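Local structure of molinate hydrolase (4UB9) at residues E127-I132 and W395-D400; G165-F170 and L444-V449. The protein hydrolyses the thiocarbamate pesticide molinate and is a zinc-binding enzyme of the amidohydrolase family. All blocks are in the same frame, centred on the assembly; numbering follows the deposited sequence.

How the interactions relate
The two contacts touch each other, their centres about 13 Å apart, and show how an amidohydrolase of the TIM-barrel clan joins parts distant in sequence. Along the chain the segments alternate, 127-132, 165-170, 395-400 and 444-449, so the two pairings interlock rather than follow one another. Interaction 1 sets helix 122-135 against the loop that leads into helix 400-410; interaction 2 ties strand 167-170 to the turn before strand 447-450. They meet directly, with Ala130 O 3.2 Å from Ala166 N, a probable hydrogen bond, and Gly165 packed on Gln131. Early and late parts of the family region are thus joined through one buried neighbourhood.

Interaction 1: E127-I132 and W395-D400; sequences EEAAQI and WTLGED
Helix-to-loop packing joins helix 122-135 to the turn just before helix 400-410 through Ala129, Ile132, Leu397 and Gly398. Leu397 reaches the helix with one methyl: CD2 lies 3.9 Å from Ala129 CB and 3.2 Å from Ala129 O, so a single branch covers both a methyl and a backbone carbonyl. CG lies anti to the backbone N (chi1 -172°), and chi2 of 63° then sets CD2 as the branch that touches the helix. One helical turn onward, Ile132 answers with its gamma methyl, CG2 resting 3.5 Å from Leu397 O. The loop backbone also comes close, Gly398 CA standing 3.7 Å from Ile132 O. A beta carbon on Gly398 would fall about 3.0 Å from Ile132 CG2, and the backbone angles (phi 107°) would also press it against the preceding carbonyl. No hydrogen bond crosses the contact; the turn is braced from within, Gly398 N donating to Asp400 OD1 at 2.9 Å, while Glu399 takes the N-cap position of helix 400-410. Asp400 OD2 is hydrogen-bonded to Thr372 OG1. Around the contact, Leu100 lies against Ala129 and Cys376 against Ile132; helix 148-159 packs on Ala130, and helix 122-135 leads into strand 138-143.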
loop_
_atom_site.group_PDB
_atom_site.type_symbol
_atom_site.label_atom_id
_atom_site.label_comp_id
_atom_site.label_asym_id
_atom_site.label_seq_id
_atom_site.Cartn_x
_atom_site.Cartn_y
_atom_site.Cartn_z
ATOM N N GLU A 127 -8.911 33.537 4.764
ATOM C CA GLU A 127 -8.785 34.839 5.486
ATOM C C GLU A 127 -7.888 34.715 6.704
ATOM O O GLU A 127 -6.967 35.509 6.883
ATOM C CB GLU A 127 -10.133 35.407 5.870
ATOM C CG GLU A 127 -10.895 35.870 4.635
ATOM C CD GLU A 127 -12.385 36.103 4.867
ATOM O OE1 GLU A 127 -12.837 36.000 6.033
ATOM O OE2 GLU A 127 -13.100 36.392 3.870
ATOM N N GLU A 128 -8.118 33.693 7.498
ATOM C CA GLU A 128 -7.239 33.401 8.664
ATOM C C GLU A 128 -5.755 33.322 8.232
ATOM O O GLU A 128 -4.870 33.896 8.872
ATOM C CB GLU A 128 -7.630 32.089 9.348
ATOM C CG GLU A 128 -6.743 31.671 10.516
ATOM C CD GLU A 128 -7.068 30.296 11.096
ATOM O OE1 GLU A 128 -7.529 29.427 10.327
ATOM O OE2 GLU A 128 -6.867 30.055 12.315
ATOM N N ALA A 129 -5.488 32.605 7.129
ATOM C CA ALA A 129 -4.105 32.443 6.655
ATOM C C ALA A 129 -3.520 33.782 6.182
ATOM O O ALA A 129 -2.342 34.080 6.413
ATOM C CB ALA A 129 -4.032 31.432 5.544
ATOM N N ALA A 130 -4.361 34.590 5.542
ATOM C CA ALA A 130 -3.948 35.933 5.121
ATOM C C ALA A 130 -3.614 36.827 6.333
ATOM O O ALA A 130 -2.724 37.670 6.290
ATOM C CB ALA A 130 -5.036 36.573 4.299
ATOM N N GLN A 131 -4.357 36.631 7.413
ATOM C CA GLN A 131 -4.122 37.377 8.667
ATOM C C GLN A 131 -2.835 36.943 9.316
ATOM O O GLN A 131 -2.122 37.754 9.886
ATOM C CB GLN A 131 -5.282 37.201 9.629
ATOM C CG GLN A 131 -6.514 37.920 9.143
ATOM C CD GLN A 131 -7.763 37.535 9.922
ATOM O OE1 GLN A 131 -7.704 36.984 11.001
ATOM N NE2 GLN A 131 -8.885 37.827 9.346
ATOM N N ILE A 132 -2.539 35.660 9.226
ATOM C CA ILE A 132 -1.286 35.161 9.745
ATOM C C ILE A 132 -0.086 35.683 8.952
ATOM O O ILE A 132 0.968 35.931 9.501
ATOM C CB ILE A 132 -1.291 33.643 9.775
ATOM C CG1 ILE A 132 -2.228 33.200 10.895
ATOM C CG2 ILE A 132 0.110 33.085 10.015
ATOM C CD1 ILE A 132 -2.404 31.709 10.993
ATOM N N TRP A 395 7.960 26.048 5.173
ATOM C CA TRP A 395 6.529 26.063 4.763
ATOM C C TRP A 395 5.525 26.542 5.829
ATOM O O TRP A 395 4.317 26.468 5.655
ATOM C CB TRP A 395 6.137 24.686 4.312
ATOM C CG TRP A 395 7.054 24.175 3.247
ATOM C CD1 TRP A 395 7.284 24.738 2.053
ATOM C CD2 TRP A 395 7.862 23.016 3.301
ATOM N NE1 TRP A 395 8.172 23.992 1.322
ATOM C CE2 TRP A 395 8.565 22.937 2.086
ATOM C CE3 TRP A 395 8.092 22.039 4.272
ATOM C CZ2 TRP A 395 9.449 21.888 1.781
ATOM C CZ3 TRP A 395 9.013 20.998 3.980
ATOM C CH2 TRP A 395 9.654 20.930 2.736
ATOM N N THR A 396 6.063 27.160 6.875
ATOM C CA THR A 396 5.265 27.666 7.977
ATOM C C THR A 396 4.908 29.142 7.755
ATOM O O THR A 396 5.701 30.028 7.977
ATOM C CB THR A 396 6.000 27.493 9.310
ATOM O OG1 THR A 396 6.372 26.116 9.480
ATOM C CG2 THR A 396 5.123 27.925 10.462
ATOM N N LEU A 397 3.716 29.357 7.245
ATOM C CA LEU A 397 3.269 30.681 6.886
ATOM C C LEU A 397 3.369 31.637 8.086
ATOM O O LEU A 397 2.970 31.283 9.176
ATOM C CB LEU A 397 1.815 30.647 6.408
ATOM C CG LEU A 397 1.282 31.951 5.823
ATOM C CD1 LEU A 397 2.031 32.363 4.573
ATOM C CD2 LEU A 397 -0.199 31.806 5.528
ATOM N N GLY A 398 3.845 32.848 7.833
ATOM C CA GLY A 398 3.941 33.891 8.870
ATOM C C GLY A 398 5.365 34.122 9.298
ATOM O O GLY A 398 5.679 35.157 9.839
ATOM N N GLU A 399 6.183 33.093 9.129
ATOM C CA GLU A 399 7.630 33.125 9.387
ATOM C C GLU A 399 8.502 32.633 8.232
ATOM O O GLU A 399 9.717 32.800 8.254
ATOM C CB GLU A 399 7.952 32.199 10.552
ATOM C CG GLU A 399 7.359 32.663 11.869
ATOM C CD GLU A 399 7.858 31.856 13.059
ATOM O OE1 GLU A 399 9.046 31.495 13.112
ATOM O OE2 GLU A 399 7.055 31.624 13.963
ATOM N N ASP A 400 7.858 32.033 7.246
ATOM C CA ASP A 400 8.510 31.475 6.080
ATOM C C ASP A 400 9.378 32.508 5.301
ATOM O O ASP A 400 10.446 32.176 4.825
ATOM C CB ASP A 400 7.459 30.923 5.146
ATOM C CG ASP A 400 6.394 31.995 4.740
ATOM O OD1 ASP A 400 5.773 32.645 5.627
ATOM O OD2 ASP A 400 6.183 32.186 3.515
#

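Interaction 2: G165-F170 and L444-V449; sequences GARIFF and LGDVVV
Arg167 reaches from strand 167-170 to Asp446 in a buried salt bridge. From CB, chi1 of 81° sets CG between the backbone N and the carbonyl carbon; the chain runs extended to CD and then bends at chi3 (64°), turning the guanidinium toward the Leu444-Asp446 turn. At CZ the group meets Leu444, whose CD1 sits over the centre of one face, 4.0 Å from Arg167 CZ. The guanidinium edge belongs to Asp446: Arg167 NH1 donates to the syn lone pair of Asp446 OD2 at 2.6 Å, and Arg167 NH2 adds weak bonds to Asp446 OD2 at 3.0 Å and OD1 at 3.3 Å. The guanidinium and carboxylate planes lie only 10° apart, meeting edge to edge. Arg167 NH2 also forms a salt bridge with Glu470 OE2, and Thr140 of strand 138-143 accepts from NH1. Replacing Arg167 by alanine would probably leave the carboxylates of Asp446 and Glu470 without their shared positive partner and open a gap beside Leu444 CD1. Gly445, between Leu444 and Asp446 in the chain, centres an inverse gamma turn. Strand 138-143 runs parallel beside strand 167-170, while strand 464-469, antiparallel to strand 447-450, lays Lys469 against both Arg167 and Asp446.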
loop_
_atom_site.group_PDB
_atom_site.type_symbol
_atom_site.label_atom_id
_atom_site.label_comp_id
_atom_site.label_asym_id
_atom_site.label_seq_id
_atom_site.Cartn_x
_atom_site.Cartn_y
_atom_site.Cartn_z
ATOM N N GLY A 165 -6.839 41.093 6.708
ATOM C CA GLY A 165 -5.739 40.274 6.201
ATOM C C GLY A 165 -4.856 40.944 5.177
ATOM O O GLY A 165 -5.191 41.964 4.626
ATOM N N ALA A 166 -3.744 40.317 4.883
ATOM C CA ALA A 166 -2.939 40.704 3.738
ATOM C C ALA A 166 -3.798 40.730 2.492
ATOM O O ALA A 166 -4.740 39.938 2.372
ATOM C CB ALA A 166 -1.777 39.737 3.535
ATOM N N ARG A 167 -3.514 41.658 1.570
ATOM C CA ARG A 167 -4.268 41.631 0.335
ATOM C C ARG A 167 -3.756 40.463 -0.514
ATOM O O ARG A 167 -2.576 40.060 -0.464
ATOM C CB ARG A 167 -4.288 42.942 -0.424
ATOM C CG ARG A 167 -3.097 43.240 -1.272
ATOM C CD ARG A 167 -3.307 44.532 -2.064
ATOM N NE ARG A 167 -3.437 45.674 -1.179
ATOM C CZ ARG A 167 -2.477 46.184 -0.405
ATOM N NH1 ARG A 167 -1.238 45.702 -0.406
ATOM N NH2 ARG A 167 -2.755 47.225 0.381
ATOM N N ILE A 168 -4.691 39.914 -1.245
ATOM C CA ILE A 168 -4.498 38.715 -2.017
ATOM C C ILE A 168 -4.620 38.952 -3.497
ATOM O O ILE A 168 -5.543 39.597 -3.970
ATOM C CB ILE A 168 -5.557 37.682 -1.673
ATOM C CG1 ILE A 168 -5.502 37.335 -0.202
ATOM C CG2 ILE A 168 -5.335 36.400 -2.486
ATOM C CD1 ILE A 168 -6.659 36.465 0.240
ATOM N N PHE A 169 -3.684 38.372 -4.216
ATOM C CA PHE A 169 -3.819 38.138 -5.652
ATOM C C PHE A 169 -3.579 36.665 -5.934
ATOM O O PHE A 169 -2.705 36.058 -5.344
ATOM C CB PHE A 169 -2.837 38.999 -6.435
ATOM C CG PHE A 169 -3.034 40.448 -6.197
ATOM C CD1 PHE A 169 -4.156 41.110 -6.685
ATOM C CD2 PHE A 169 -2.090 41.167 -5.436
ATOM C CE1 PHE A 169 -4.366 42.477 -6.436
ATOM C CE2 PHE A 169 -2.296 42.513 -5.174
ATOM C CZ PHE A 169 -3.429 43.176 -5.682
ATOM N N PHE A 170 -4.349 36.106 -6.870
ATOM C CA PHE A 170 -4.290 34.672 -7.086
ATOM C C PHE A 170 -4.262 34.181 -8.540
ATOM O O PHE A 170 -4.683 34.864 -9.454
ATOM C CB PHE A 170 -5.401 34.015 -6.310
ATOM C CG PHE A 170 -6.753 34.408 -6.756
ATOM C CD1 PHE A 170 -7.273 33.906 -7.936
ATOM C CD2 PHE A 170 -7.532 35.228 -5.985
ATOM C CE1 PHE A 170 -8.556 34.262 -8.339
ATOM C CE2 PHE A 170 -8.810 35.584 -6.373
ATOM C CZ PHE A 170 -9.336 35.103 -7.544
ATOM N N LEU A 444 0.589 52.642 -2.498
ATOM C CA LEU A 444 -0.220 52.292 -1.321
ATOM C C LEU A 444 0.567 52.406 -0.023
ATOM O O LEU A 444 1.763 52.153 0.022
ATOM C CB LEU A 444 -0.783 50.892 -1.446
ATOM C CG LEU A 444 -1.882 50.726 -2.505
ATOM C CD1 LEU A 444 -1.977 49.283 -2.936
ATOM C CD2 LEU A 444 -3.240 51.208 -2.003
ATOM N N GLY A 445 -0.134 52.765 1.038
ATOM C CA GLY A 445 0.464 53.018 2.365
ATOM C C GLY A 445 0.707 51.817 3.254
ATOM O O GLY A 445 0.198 51.715 4.386
ATOM N N ASP A 446 1.496 50.909 2.727
ATOM C CA ASP A 446 1.826 49.682 3.412
ATOM C C ASP A 446 3.209 49.808 3.961
ATOM O O ASP A 446 4.188 49.944 3.210
ATOM C CB ASP A 446 1.767 48.481 2.449
ATOM C CG ASP A 446 0.349 48.203 1.893
ATOM O OD1 ASP A 446 -0.637 48.805 2.371
ATOM O OD2 ASP A 446 0.237 47.373 0.947
ATOM N N VAL A 447 3.347 49.677 5.268
ATOM C CA VAL A 447 4.646 49.921 5.907
ATOM C C VAL A 447 4.796 49.038 7.099
ATOM O O VAL A 447 3.826 48.749 7.799
ATOM C CB VAL A 447 4.727 51.367 6.421
ATOM C CG1 VAL A 447 6.006 51.627 7.159
ATOM C CG2 VAL A 447 4.589 52.345 5.269
ATOM N N VAL A 448 6.014 48.568 7.308
ATOM C CA VAL A 448 6.351 47.942 8.555
ATOM C C VAL A 448 7.510 48.664 9.235
ATOM O O VAL A 448 8.350 49.281 8.565
ATOM C CB VAL A 448 6.686 46.461 8.421
ATOM C CG1 VAL A 448 5.540 45.770 7.742
ATOM C CG2 VAL A 448 7.980 46.223 7.685
ATOM N N VAL A 449 7.562 48.544 10.560
ATOM C CA VAL A 449 8.586 49.183 11.360
ATOM C C VAL A 449 9.268 48.134 12.193
ATOM O O VAL A 449 8.600 47.403 12.929
ATOM C CB VAL A 449 7.977 50.256 12.284
ATOM C CG1 VAL A 449 9.059 50.908 13.129
ATOM C CG2 VAL A 449 7.237 51.316 11.474
#